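Local coordinates for putative short-chain dehydrogenase/reductase (Burkholderia xenovorans, PDB 5IZ4), which is a putative short-chain dehydrogenase/reductase that binds ADP in its nucleotide site and probably carries out NADPH-dependent reduction, perhaps of 3-oxoacyl-carrier-protein substrates, at residues 21-26 with 51-56; 33-38 with 59-64; 232-235 with 239-242; 131-136 with 181-186; 83-88 with 136-141. All blocks are in the same frame, centred on the assembly; numbering follows the deposited sequence.

Interaction 1: 21-26 with 51-56. With ADP (adenosine-5'-diphosphate), chain B.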
# COMPACT_ATOMS: atom_id res chain seq x y z
N GLY A 21 -1.40 -0.59 28.71
CA GLY A 21 -2.28 0.55 28.53
C GLY A 21 -3.70 0.26 28.96
O GLY A 21 -4.64 0.82 28.39
N SER A 22 -3.87 -0.62 29.94
CA SER A 22 -5.19 -1.15 30.26
C SER A 22 -5.99 -0.28 31.21
O SER A 22 -7.14 -0.62 31.51
CB SER A 22 -5.06 -2.56 30.86
OG SER A 22 -6.33 -3.20 30.88
N ALA A 23 -5.42 0.83 31.69
CA ALA A 23 -6.13 1.67 32.65
C ALA A 23 -7.23 2.50 32.02
O ALA A 23 -8.10 3.00 32.74
CB ALA A 23 -5.15 2.60 33.35
N SER A 24 -7.22 2.68 30.69
CA SER A 24 -8.15 3.60 30.07
C SER A 24 -8.24 3.30 28.58
O SER A 24 -7.50 2.46 28.05
CB SER A 24 -7.72 5.06 30.28
OG SER A 24 -6.42 5.26 29.76
N GLY A 25 -9.16 4.00 27.92
CA GLY A 25 -9.24 3.99 26.47
C GLY A 25 -9.37 2.60 25.88
O GLY A 25 -10.12 1.75 26.38
N ILE A 26 -8.62 2.38 24.80
CA ILE A 26 -8.73 1.13 24.05
C ILE A 26 -8.31 -0.06 24.90
O ILE A 26 -8.94 -1.13 24.86
CB ILE A 26 -7.89 1.23 22.76
CG1 ILE A 26 -8.57 2.19 21.78
CG2 ILE A 26 -7.64 -0.15 22.14
CD1 ILE A 26 -7.67 2.62 20.63
N ARG A 51 -3.73 4.30 38.57
CA ARG A 51 -4.10 3.08 39.29
C ARG A 51 -5.59 3.03 39.62
O ARG A 51 -6.20 1.96 39.56
CB ARG A 51 -3.27 2.96 40.57
CG ARG A 51 -3.56 1.72 41.39
CD ARG A 51 -2.61 1.66 42.59
NE ARG A 51 -1.26 2.09 42.21
CZ ARG A 51 -0.42 1.37 41.48
NH1 ARG A 51 -0.79 0.17 41.02
NH2 ARG A 51 0.78 1.85 41.18
N ASP A 52 -6.19 4.17 39.99
CA ASP A 52 -7.61 4.16 40.30
C ASP A 52 -8.44 3.74 39.10
O ASP A 52 -9.38 2.95 39.23
CB ASP A 52 -8.06 5.54 40.79
CG ASP A 52 -7.76 5.76 42.26
OD1 ASP A 52 -7.12 4.88 42.88
OD2 ASP A 52 -8.16 6.81 42.78
N ALA A 53 -8.09 4.26 37.92
CA ALA A 53 -8.78 3.84 36.70
C ALA A 53 -8.60 2.35 36.46
O ALA A 53 -9.55 1.64 36.10
CB ALA A 53 -8.28 4.65 35.50
N ALA A 54 -7.37 1.85 36.64
CA ALA A 54 -7.10 0.43 36.45
C ALA A 54 -7.94 -0.43 37.39
O ALA A 54 -8.43 -1.50 37.00
CB ALA A 54 -5.61 0.15 36.68
N SER A 55 -8.11 0.03 38.63
CA SER A 55 -8.89 -0.74 39.60
C SER A 55 -10.36 -0.80 39.20
O SER A 55 -11.02 -1.82 39.43
CB SER A 55 -8.74 -0.13 40.99
OG SER A 55 -7.38 -0.15 41.39
N THR A 56 -10.88 0.27 38.61
CA THR A 56 -12.24 0.24 38.08
C THR A 56 -12.35 -0.73 36.91
O THR A 56 -13.32 -1.49 36.83
CB THR A 56 -12.66 1.65 37.66
OG1 THR A 56 -12.59 2.52 38.80
CG2 THR A 56 -14.09 1.65 37.12
PB ADP B . -6.12 5.20 23.65
O1B ADP B . -4.69 4.56 23.51
O2B ADP B . -7.19 4.34 24.39
O3B ADP B . -6.66 6.00 22.42
PA ADP B . -5.11 6.27 26.31
O1A ADP B . -4.00 7.44 26.59
O2A ADP B . -6.17 6.21 27.45
O3A ADP B . -5.61 6.49 24.82
O5' ADP B . -4.09 4.97 26.41
C5' ADP B . -2.68 5.11 26.67
C4' ADP B . -2.42 4.26 27.92
O4' ADP B . -0.99 3.91 28.00
C3' ADP B . -2.76 4.98 29.25
O3' ADP B . -3.25 4.09 30.21
C2' ADP B . -1.35 5.47 29.66
O2' ADP B . -1.39 5.67 31.07
C1' ADP B . -0.51 4.26 29.29
N9 ADP B . 0.93 4.60 29.22
C8 ADP B . 1.55 5.80 28.84
N7 ADP B . 2.85 5.70 28.93
C5 ADP B . 3.10 4.42 29.38
C6 ADP B . 4.28 3.75 29.67
N6 ADP B . 5.48 4.37 29.51
N1 ADP B . 4.22 2.48 30.10
C2 ADP B . 3.01 1.90 30.26
N3 ADP B . 1.85 2.47 30.01
C4 ADP B . 1.92 3.74 29.57

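Interaction 2: 33-38 with 59-64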
# COMPACT_ATOMS: atom_id res chain seq x y z
N ARG A 33 -13.53 -6.67 26.99
CA ARG A 33 -14.02 -7.57 25.94
C ARG A 33 -13.48 -8.98 26.12
O ARG A 33 -14.21 -9.97 25.95
CB ARG A 33 -13.66 -7.04 24.56
CG ARG A 33 -14.17 -7.92 23.42
CD ARG A 33 -15.69 -8.00 23.48
NE ARG A 33 -16.28 -8.89 22.47
CZ ARG A 33 -16.45 -10.19 22.65
NH1 ARG A 33 -16.05 -10.78 23.77
NH2 ARG A 33 -17.02 -10.92 21.69
N PHE A 34 -12.19 -9.11 26.46
CA PHE A 34 -11.66 -10.44 26.74
C PHE A 34 -12.29 -11.03 27.99
O PHE A 34 -12.58 -12.23 28.04
CB PHE A 34 -10.13 -10.39 26.84
CG PHE A 34 -9.43 -10.49 25.49
CD1 PHE A 34 -9.32 -9.38 24.68
CD2 PHE A 34 -8.92 -11.70 25.04
CE1 PHE A 34 -8.70 -9.47 23.43
CE2 PHE A 34 -8.30 -11.80 23.80
CZ PHE A 34 -8.19 -10.69 22.99
N ALA A 35 -12.55 -10.19 29.01
CA ALA A 35 -13.25 -10.68 30.20
C ALA A 35 -14.64 -11.22 29.84
O ALA A 35 -15.07 -12.25 30.37
CB ALA A 35 -13.35 -9.56 31.23
N GLN A 36 -15.35 -10.53 28.96
CA GLN A 36 -16.67 -10.98 28.53
C GLN A 36 -16.60 -12.31 27.78
O GLN A 36 -17.59 -13.05 27.76
CB GLN A 36 -17.32 -9.89 27.67
CG GLN A 36 -17.78 -8.71 28.52
CD GLN A 36 -18.04 -7.44 27.73
OE1 GLN A 36 -17.57 -7.29 26.60
NE2 GLN A 36 -18.79 -6.52 28.33
N ALA A 37 -15.46 -12.61 27.17
CA ALA A 37 -15.26 -13.87 26.47
C ALA A 37 -14.87 -15.01 27.40
O ALA A 37 -14.70 -16.15 26.93
CB ALA A 37 -14.19 -13.69 25.40
N GLY A 38 -14.71 -14.75 28.70
CA GLY A 38 -14.32 -15.78 29.64
C GLY A 38 -12.83 -15.89 29.87
O GLY A 38 -12.42 -16.71 30.70
N ALA A 59 -12.52 -4.14 38.36
CA ALA A 59 -13.83 -4.44 38.94
C ALA A 59 -14.83 -4.80 37.85
O ALA A 59 -15.64 -5.72 38.02
CB ALA A 59 -14.33 -3.24 39.75
N LEU A 60 -14.79 -4.09 36.73
CA LEU A 60 -15.71 -4.39 35.63
C LEU A 60 -15.40 -5.75 35.00
O LEU A 60 -16.33 -6.48 34.61
CB LEU A 60 -15.65 -3.28 34.59
CG LEU A 60 -16.18 -1.92 35.05
CD1 LEU A 60 -15.91 -0.89 33.97
CD2 LEU A 60 -17.66 -2.01 35.37
N CYS A 61 -14.12 -6.09 34.86
CA CYS A 61 -13.75 -7.38 34.29
C CYS A 61 -14.17 -8.53 35.20
O CYS A 61 -14.59 -9.59 34.72
CB CYS A 61 -12.25 -7.44 34.02
SG CYS A 61 -11.69 -6.40 32.68
N ARG A 62 -14.04 -8.34 36.51
CA ARG A 62 -14.49 -9.37 37.45
C ARG A 62 -16.00 -9.50 37.42
O ARG A 62 -16.54 -10.61 37.55
CB ARG A 62 -14.01 -9.04 38.86
CG ARG A 62 -12.52 -9.23 39.05
CD ARG A 62 -12.07 -8.73 40.40
NE ARG A 62 -12.44 -9.61 41.51
CZ ARG A 62 -11.71 -10.65 41.90
NH1 ARG A 62 -10.59 -10.96 41.25
NH2 ARG A 62 -12.10 -11.39 42.93
N ASP A 63 -16.71 -8.38 37.27
CA ASP A 63 -18.16 -8.42 37.14
C ASP A 63 -18.57 -9.16 35.88
O ASP A 63 -19.62 -9.84 35.86
CB ASP A 63 -18.72 -7.01 37.14
CG ASP A 63 -20.21 -6.97 36.91
OD1 ASP A 63 -20.96 -7.14 37.90
OD2 ASP A 63 -20.63 -6.78 35.75
N ALA A 64 -17.77 -9.05 34.82
CA ALA A 64 -17.97 -9.80 33.59
C ALA A 64 -17.62 -11.27 33.76
O ALA A 64 -17.88 -12.05 32.84
CB ALA A 64 -17.12 -9.19 32.47
O HOH W 1 -16.92 -14.16 31.37

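Interaction 3: 232-235 with 239-242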
# COMPACT_ATOMS: atom_id res chain seq x y z
N LEU A 232 -18.10 8.14 7.07
CA LEU A 232 -19.13 7.40 7.80
C LEU A 232 -19.86 8.27 8.83
O LEU A 232 -20.76 7.76 9.51
CB LEU A 232 -18.52 6.17 8.48
CG LEU A 232 -18.04 5.11 7.48
CD1 LEU A 232 -17.66 3.80 8.18
CD2 LEU A 232 -19.11 4.86 6.39
N LYS A 233 -19.50 9.56 8.94
CA LYS A 233 -20.26 10.53 9.73
C LYS A 233 -20.41 10.08 11.18
O LYS A 233 -21.49 10.17 11.78
CB LYS A 233 -21.62 10.81 9.08
CG LYS A 233 -21.49 11.61 7.80
CD LYS A 233 -20.98 13.02 8.12
CE LYS A 233 -20.82 13.87 6.86
NZ LYS A 233 -19.67 13.40 6.05
N ARG A 234 -19.30 9.63 11.76
CA ARG A 234 -19.28 9.13 13.13
C ARG A 234 -17.83 9.13 13.60
O ARG A 234 -16.89 9.28 12.81
CB ARG A 234 -19.85 7.71 13.22
CG ARG A 234 -18.95 6.68 12.53
CD ARG A 234 -19.59 5.30 12.43
NE ARG A 234 -19.89 4.72 13.75
CZ ARG A 234 -19.01 4.05 14.50
NH1 ARG A 234 -17.76 3.88 14.09
NH2 ARG A 234 -19.39 3.56 15.68
N VAL A 235 -17.67 8.94 14.91
CA VAL A 235 -16.37 8.62 15.50
C VAL A 235 -16.46 7.22 16.11
O VAL A 235 -17.55 6.70 16.37
CB VAL A 235 -15.94 9.65 16.55
CG1 VAL A 235 -15.87 11.01 15.92
CG2 VAL A 235 -16.91 9.65 17.72
N ALA A 239 -14.74 0.51 22.51
CA ALA A 239 -15.26 -0.86 22.42
C ALA A 239 -15.11 -1.46 21.02
O ALA A 239 -14.88 -2.67 20.89
CB ALA A 239 -16.72 -0.89 22.85
N GLU A 240 -15.23 -0.65 19.96
CA GLU A 240 -15.10 -1.16 18.59
C GLU A 240 -13.69 -1.65 18.31
O GLU A 240 -13.48 -2.61 17.57
CB GLU A 240 -15.44 -0.07 17.58
CG GLU A 240 -16.79 0.58 17.71
CD GLU A 240 -16.85 1.89 16.95
OE1 GLU A 240 -16.13 2.01 15.94
OE2 GLU A 240 -17.58 2.80 17.38
N ILE A 241 -12.69 -0.95 18.86
CA ILE A 241 -11.31 -1.36 18.65
C ILE A 241 -11.03 -2.63 19.44
O ILE A 241 -10.29 -3.51 18.98
CB ILE A 241 -10.35 -0.22 19.02
CG1 ILE A 241 -10.79 1.09 18.36
CG2 ILE A 241 -8.92 -0.58 18.60
CD1 ILE A 241 -10.91 1.00 16.82
N ALA A 242 -11.62 -2.74 20.64
CA ALA A 242 -11.55 -3.97 21.42
C ALA A 242 -12.16 -5.14 20.65
O ALA A 242 -11.61 -6.25 20.66
CB ALA A 242 -12.27 -3.79 22.75

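Interaction 4: 131-136 with 181-186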
# COMPACT_ATOMS: atom_id res chain seq x y z
N GLY A 131 8.98 0.32 23.80
CA GLY A 131 8.20 -0.32 24.85
C GLY A 131 7.32 -1.43 24.31
O GLY A 131 7.18 -2.49 24.94
N LEU A 132 6.74 -1.22 23.13
CA LEU A 132 5.91 -2.24 22.51
C LEU A 132 6.74 -3.46 22.15
O LEU A 132 6.33 -4.60 22.40
CB LEU A 132 5.22 -1.64 21.29
CG LEU A 132 4.26 -2.52 20.47
CD1 LEU A 132 3.14 -1.66 19.88
CD2 LEU A 132 5.02 -3.24 19.38
N TYR A 133 7.93 -3.24 21.57
CA TYR A 133 8.83 -4.35 21.29
C TYR A 133 9.25 -5.08 22.56
O TYR A 133 9.29 -6.32 22.60
CB TYR A 133 10.07 -3.84 20.55
CG TYR A 133 11.10 -4.93 20.35
CD1 TYR A 133 12.16 -5.08 21.23
CD2 TYR A 133 11.00 -5.81 19.28
CE1 TYR A 133 13.10 -6.08 21.07
CE2 TYR A 133 11.93 -6.82 19.09
CZ TYR A 133 12.98 -6.95 20.00
OH TYR A 133 13.90 -7.95 19.81
N GLN A 134 9.61 -4.34 23.61
CA GLN A 134 10.12 -4.97 24.82
C GLN A 134 9.04 -5.82 25.49
O GLN A 134 9.33 -6.91 26.00
CB GLN A 134 10.66 -3.92 25.78
CG GLN A 134 11.99 -3.32 25.28
CD GLN A 134 12.61 -2.28 26.23
OE1 GLN A 134 13.83 -2.11 26.24
NE2 GLN A 134 11.77 -1.58 26.99
N MET A 135 7.79 -5.35 25.47
CA MET A 135 6.70 -6.13 26.04
C MET A 135 6.47 -7.40 25.23
O MET A 135 6.32 -8.50 25.78
CB MET A 135 5.42 -5.29 26.08
CG MET A 135 4.34 -5.86 26.96
SD MET A 135 4.86 -5.89 28.69
CE MET A 135 3.82 -7.22 29.29
N THR A 136 6.45 -7.27 23.90
CA THR A 136 6.26 -8.42 23.03
C THR A 136 7.37 -9.44 23.23
O THR A 136 7.10 -10.63 23.42
CB THR A 136 6.20 -7.97 21.57
OG1 THR A 136 5.13 -7.03 21.39
CG2 THR A 136 5.94 -9.17 20.68
N ASN A 181 4.10 -0.06 12.56
CA ASN A 181 3.60 -0.81 11.42
C ASN A 181 4.68 -1.72 10.83
O ASN A 181 4.43 -2.90 10.57
CB ASN A 181 3.06 0.16 10.37
CG ASN A 181 1.84 0.92 10.86
OD1 ASN A 181 1.26 0.57 11.88
ND2 ASN A 181 1.44 1.96 10.13
N THR A 182 5.88 -1.18 10.62
CA THR A 182 6.96 -2.00 10.07
C THR A 182 7.41 -3.06 11.06
O THR A 182 7.71 -4.20 10.66
CB THR A 182 8.14 -1.10 9.69
OG1 THR A 182 7.72 -0.14 8.73
CG2 THR A 182 9.28 -1.93 9.11
N LEU A 183 7.52 -2.69 12.34
CA LEU A 183 7.92 -3.66 13.36
C LEU A 183 6.95 -4.84 13.38
O LEU A 183 7.37 -5.99 13.55
CB LEU A 183 7.96 -2.98 14.73
CG LEU A 183 8.57 -3.81 15.86
CD1 LEU A 183 10.01 -3.35 16.13
CD2 LEU A 183 7.73 -3.65 17.12
N THR A 184 5.66 -4.56 13.21
CA THR A 184 4.66 -5.61 13.14
C THR A 184 4.99 -6.62 12.04
O THR A 184 4.82 -7.83 12.23
CB THR A 184 3.29 -4.97 12.93
OG1 THR A 184 2.98 -4.15 14.08
CG2 THR A 184 2.21 -6.02 12.75
N LEU A 185 5.48 -6.14 10.89
CA LEU A 185 5.84 -7.04 9.80
C LEU A 185 7.00 -7.94 10.19
O LEU A 185 6.97 -9.16 9.93
CB LEU A 185 6.20 -6.25 8.55
CG LEU A 185 5.10 -5.36 7.99
CD1 LEU A 185 5.62 -4.67 6.75
CD2 LEU A 185 3.87 -6.18 7.68
N SER A 186 8.05 -7.37 10.78
CA SER A 186 9.18 -8.20 11.18
C SER A 186 8.76 -9.25 12.20
O SER A 186 9.12 -10.43 12.09
CB SER A 186 10.30 -7.33 11.74
OG SER A 186 11.35 -8.16 12.23

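Interaction 5: 83-88 with 136-141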
# COMPACT_ATOMS: atom_id res chain seq x y z
N HIS A 83 9.34 -8.22 34.49
CA HIS A 83 8.66 -8.45 35.76
C HIS A 83 7.17 -8.69 35.55
O HIS A 83 6.58 -9.56 36.21
CB HIS A 83 8.87 -7.27 36.71
CG HIS A 83 8.29 -7.48 38.07
ND1 HIS A 83 6.97 -7.21 38.36
CD2 HIS A 83 8.84 -7.92 39.22
CE1 HIS A 83 6.73 -7.48 39.63
NE2 HIS A 83 7.86 -7.91 40.18
N ALA A 84 6.55 -7.93 34.65
CA ALA A 84 5.12 -8.10 34.38
C ALA A 84 4.82 -9.50 33.87
O ALA A 84 3.88 -10.16 34.34
CB ALA A 84 4.66 -7.03 33.39
N VAL A 85 5.62 -9.98 32.92
CA VAL A 85 5.40 -11.32 32.39
C VAL A 85 5.67 -12.36 33.47
O VAL A 85 4.96 -13.38 33.56
CB VAL A 85 6.26 -11.55 31.14
CG1 VAL A 85 6.30 -13.01 30.76
CG2 VAL A 85 5.72 -10.71 29.98
N ASP A 86 6.67 -12.12 34.34
CA ASP A 86 6.91 -13.04 35.45
C ASP A 86 5.69 -13.13 36.36
O ASP A 86 5.37 -14.22 36.85
CB ASP A 86 8.12 -12.59 36.26
CG ASP A 86 9.43 -12.91 35.58
OD1 ASP A 86 9.42 -13.70 34.61
OD2 ASP A 86 10.48 -12.39 36.03
N MET A 87 5.03 -12.00 36.62
CA MET A 87 3.85 -12.02 37.47
C MET A 87 2.73 -12.83 36.84
O MET A 87 2.06 -13.62 37.53
CB MET A 87 3.38 -10.59 37.77
CG MET A 87 2.17 -10.48 38.69
SD MET A 87 1.59 -8.78 38.96
CE MET A 87 3.13 -7.99 39.42
N VAL A 88 2.51 -12.66 35.54
CA VAL A 88 1.50 -13.42 34.82
C VAL A 88 1.86 -14.90 34.79
O VAL A 88 1.00 -15.77 34.99
CB VAL A 88 1.33 -12.85 33.40
CG1 VAL A 88 0.30 -13.66 32.60
CG2 VAL A 88 0.94 -11.38 33.48
N THR A 136 6.45 -7.27 23.90
CA THR A 136 6.26 -8.42 23.03
C THR A 136 7.37 -9.44 23.23
O THR A 136 7.10 -10.63 23.42
CB THR A 136 6.20 -7.97 21.57
OG1 THR A 136 5.13 -7.03 21.39
CG2 THR A 136 5.94 -9.17 20.68
N ARG A 137 8.62 -8.98 23.21
CA ARG A 137 9.76 -9.87 23.44
C ARG A 137 9.64 -10.61 24.77
O ARG A 137 9.94 -11.81 24.85
CB ARG A 137 11.08 -9.09 23.39
CG ARG A 137 12.29 -9.94 23.79
CD ARG A 137 13.63 -9.19 23.63
NE ARG A 137 13.74 -8.02 24.51
CZ ARG A 137 14.69 -7.10 24.41
NH1 ARG A 137 15.64 -7.21 23.49
NH2 ARG A 137 14.70 -6.07 25.26
N ALA A 138 9.24 -9.90 25.83
CA ALA A 138 9.15 -10.54 27.14
C ALA A 138 8.10 -11.65 27.15
O ALA A 138 8.29 -12.67 27.83
CB ALA A 138 8.83 -9.50 28.22
N ALA A 139 7.03 -11.48 26.39
CA ALA A 139 5.92 -12.43 26.33
C ALA A 139 6.13 -13.57 25.34
O ALA A 139 5.40 -14.57 25.42
CB ALA A 139 4.62 -11.70 25.95
N VAL A 140 7.11 -13.44 24.43
CA VAL A 140 7.25 -14.43 23.35
C VAL A 140 7.44 -15.85 23.87
O VAL A 140 6.78 -16.76 23.33
CB VAL A 140 8.38 -13.99 22.40
CG1 VAL A 140 8.99 -15.19 21.69
CG2 VAL A 140 7.87 -12.97 21.39
N PRO A 141 8.30 -16.13 24.86
CA PRO A 141 8.42 -17.53 25.30
C PRO A 141 7.10 -18.16 25.72
O PRO A 141 6.78 -19.27 25.27
CB PRO A 141 9.41 -17.43 26.47
CG PRO A 141 10.29 -16.28 26.09
CD PRO A 141 9.35 -15.28 25.44

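Interaction 1: 21-26 with 51-56
Ala-23 nests against the first turn of helix 51-63, meeting Ala-53 and Ala-54 with almost nothing but backbone and methyl groups. The fit is close: the CA atoms of Ala-23 and Ala-54 are only 4.1 Å apart, and the Ala-53 CB rests 3.2 Å from the carbonyl O of Ala-23. The methyl of Ala-23 meets that of Ala-54 at 4.2 Å, while its own flank is touched by Asn-45 of strand 40-45. Alanine suits all three places, because a methyl fills the narrow gap between two chains this close. The other side of the helix is looser. Asp-52 and Thr-56 lie on its exposed surface, and Arg-51 turns away to form salt bridges with Asp-48 and Asp-72.

Past Ala-23 the loop turns to the nucleotide. The OG of Ser-24, set between its backbone N and carbonyl carbon (chi1 58°), donates to O2A of ADP over 2.5 Å, and the ribose O3' gives it a weak bond in return. The backbone N of Ile-26 points almost straight at O2B of the end phosphate, though the modelled separation is unusually short and its exact value doubtful. Gly-25, without a side chain, lets the phosphate lie close over its backbone, where a CB would run into O2B. A glycine-rich turn, with Gly-21 at the ribose and Gly-25 at the end phosphate, leading from strand 16-20 into helix 25-36, is the TGxxxGxG dinucleotide-binding motif of short-chain dehydrogenases with a Rossmann fold.

Interaction 2: 33-38 with 59-64
The carbonyl O of Ala-35 is gripped by two donors at the end of its helix: the backbone N of Gly-38 at 3.0 Å, and a water at 2.8 Å. The same water donates its other proton to Ala-64 O over 2.7 Å, and in this way ties the final turns of two helices together. The carbonyl oxygens of Ala-35 and Ala-64 lie 3.7 Å apart and could not bond directly, since both are acceptors; the water resolves that conflict. Gly-38 ends helix 25-36 in a Schellman motif, and its positive phi (92°) is a conformation that glycine, lacking a CB, adopts easily.

Beneath the water the contact is apolar. The Ala-35 methyl points into the neighbouring helix between two residues one turn apart, reaching Cys-61 CB at 3.7 Å and Ala-64 CB at 4.0 Å. Small residues suit this place, as the CA atoms of Ala-35 and Cys-61 approach to 5.3 Å. The sulfur of Cys-61 swings anti to its carbonyl carbon (chi1 -70°) and comes 3.9 Å from the Ala-35 CB, while its side chain also touches Val-41 of strand 40-45. At the outer edge the aliphatic CG of Gln-36 lies over the Ala-64 methyl; the rest of this exposed side chain, modelled in two conformers, takes no further part in the contact. Phe-34 faces elsewhere, edge-to-face with Trp-39 and Trp-246. Two neighbouring helices that each follow a strand of the parallel sheet and pack side by side on one face are typical of the beta-alpha-beta crossovers of the Rossmann fold.

Interaction 3: 232-235 with 239-242
Arg-234 and Glu-240 reach each other through opposite chain shapes: the arginine sets CG between its backbone N and carbonyl carbon (chi1 68°) and bends at chi3 (-61°), while the glutamate runs extended from the helix. The side chains come from opposite directions, and the guanidinium takes the carboxylate end-on with NH1 and NH2. Arg-234 NH2 holds Glu-240 OE2 at 2.6 Å, and Arg-234 NH1 holds Glu-240 OE1 at 3.1 Å, in one of two modelled glutamate conformers. Both oxygens lie close to the guanidinium plane, but the carboxylate is turned 41° from it. As a result both donors stand out of the carboxylate plane: OE1 is met on its syn side but tilted, OE2 from above.

Arg-234 NH1 also bonds Asn-264 OD1, and the glutamate oxygens accept from Arg-237 N and Ser-236 OG, which should keep Glu-240 ionised. Arginine is long enough to bridge the 12.4 Å between Arg-234 CA and Glu-240 CA, and glutamate suits a helix's first turn, where the dipole should favour its negative charge. Pro-253 of the second subunit packs on both. Such a two-pronged salt bridge ties the loop after helix 222-229 to helix 238-250 of this short-chain dehydrogenase fold.

Interaction 4: 131-136 with 181-186
Apolar packing carries the contact, and Leu-183 is its centre, pointing from helix 171-191 between Leu-132 and Tyr-133 of helix 118-146. The CD2 of Leu-183 meets the CD2 of Leu-132 at 3.6 Å, the two side chains lying antiparallel alongside one another. The other branch of Leu-183, CD1, lies 4.1 Å from the CD2 of the Tyr-133 ring, which it meets obliquely. With CG anti to the backbone N (chi1 -171°), Leu-183 carries its branches toward the other helix, across a gap in which the CA atoms of Tyr-133 and Leu-183 are 8.0 Å apart. Leucine fits this task: its forked end touches two neighbours at once.

Both helices cover the same face of the Rossmann-type sheet, and the same pair forms a subunit interface, consistent with the four-helix bundle through which classical short-chain dehydrogenases assemble. The Tyr-133 ring meets Phe-121 of the third subunit, and Ser-186 OG bonds His-110 of that subunit.

No hydrogen bond crosses between the two segments. Within the first, Thr-136 OG1 donates to Leu-132 O at 2.9 Å, while the backbone N of Thr-136 makes the ordinary helical bond to Leu-132 O at 3.1 Å. The two donors arrive from opposite faces of the carbonyl plane, the hydroxyl tilted 32° from it. Threonine suits this buried turn because the helix itself takes up its hydroxyl proton, and its remaining bulk is hydrocarbon that packs on Leu-98 and Val-155.

Interaction 5: 83-88 with 136-141
Val-85 points its two methyls from helix 78-92 at one turn of helix 118-146, each finding a different target. Val-85 CG1, anti to the backbone N (chi1 167°), lies 3.6 Å from the carbonyl O of Ala-138. Val-85 CG2 is directed at the alanine methyls instead, 3.8 Å from Ala-138 CB and 4.3 Å from Ala-139 CB. Val-85 CG2 also sits 3.9 Å from the backbone N of Ala-139, so the branched end of the valine lies against the main chain itself. The alanines are turned differently: the CB of Ala-138 faces the valine, whereas that of Ala-139 emerges at the flank and also packs on Leu-98 of strand 97-100.

These two helices precede and follow strand 97-100, packing together on one face of the parallel sheet as expected of the Rossmann fold. Their nearest CA atoms, in Val-85 and Ala-139, are 6.2 Å apart, a close spacing to which alanine on one side and a short valine on the other are well suited. Ile-95, in the loop between helix 78-92 and strand 97-100, packs on Val-85 as well.

Farther along, helix 118-146 is kinked at Pro-141, whose ring nitrogen has no hydrogen to give to the preceding turn. Arg-137, on another side of this helix, makes a salt bridge with Asp-78, and its NH1 donates to the carbonyl oxygens of Phe-113 and Ile-116 in the third subunit.

Interaction 1 joins the loop entering helix 25-36 to the start of helix 51-63, and interaction 2 joins the far ends of the same two helices, the centres 14 Å apart. Interactions 4 and 5 share helix 118-146 and Thr-136, and Met-135 of one packs on Val-85 of the other. Interactions 1 and 4 lie on opposite sides of the chain's centre. Interaction 3 comes last along the chain, yet its helix 238-250 returns to helix 25-36, where Ile-241 touches Ile-26 and Ala-242 touches Arg-33. The contacts thus bind layers of helices around one parallel sheet, with ADP at interaction 1 and neighbouring subunits meeting interactions 3, 4 and 5.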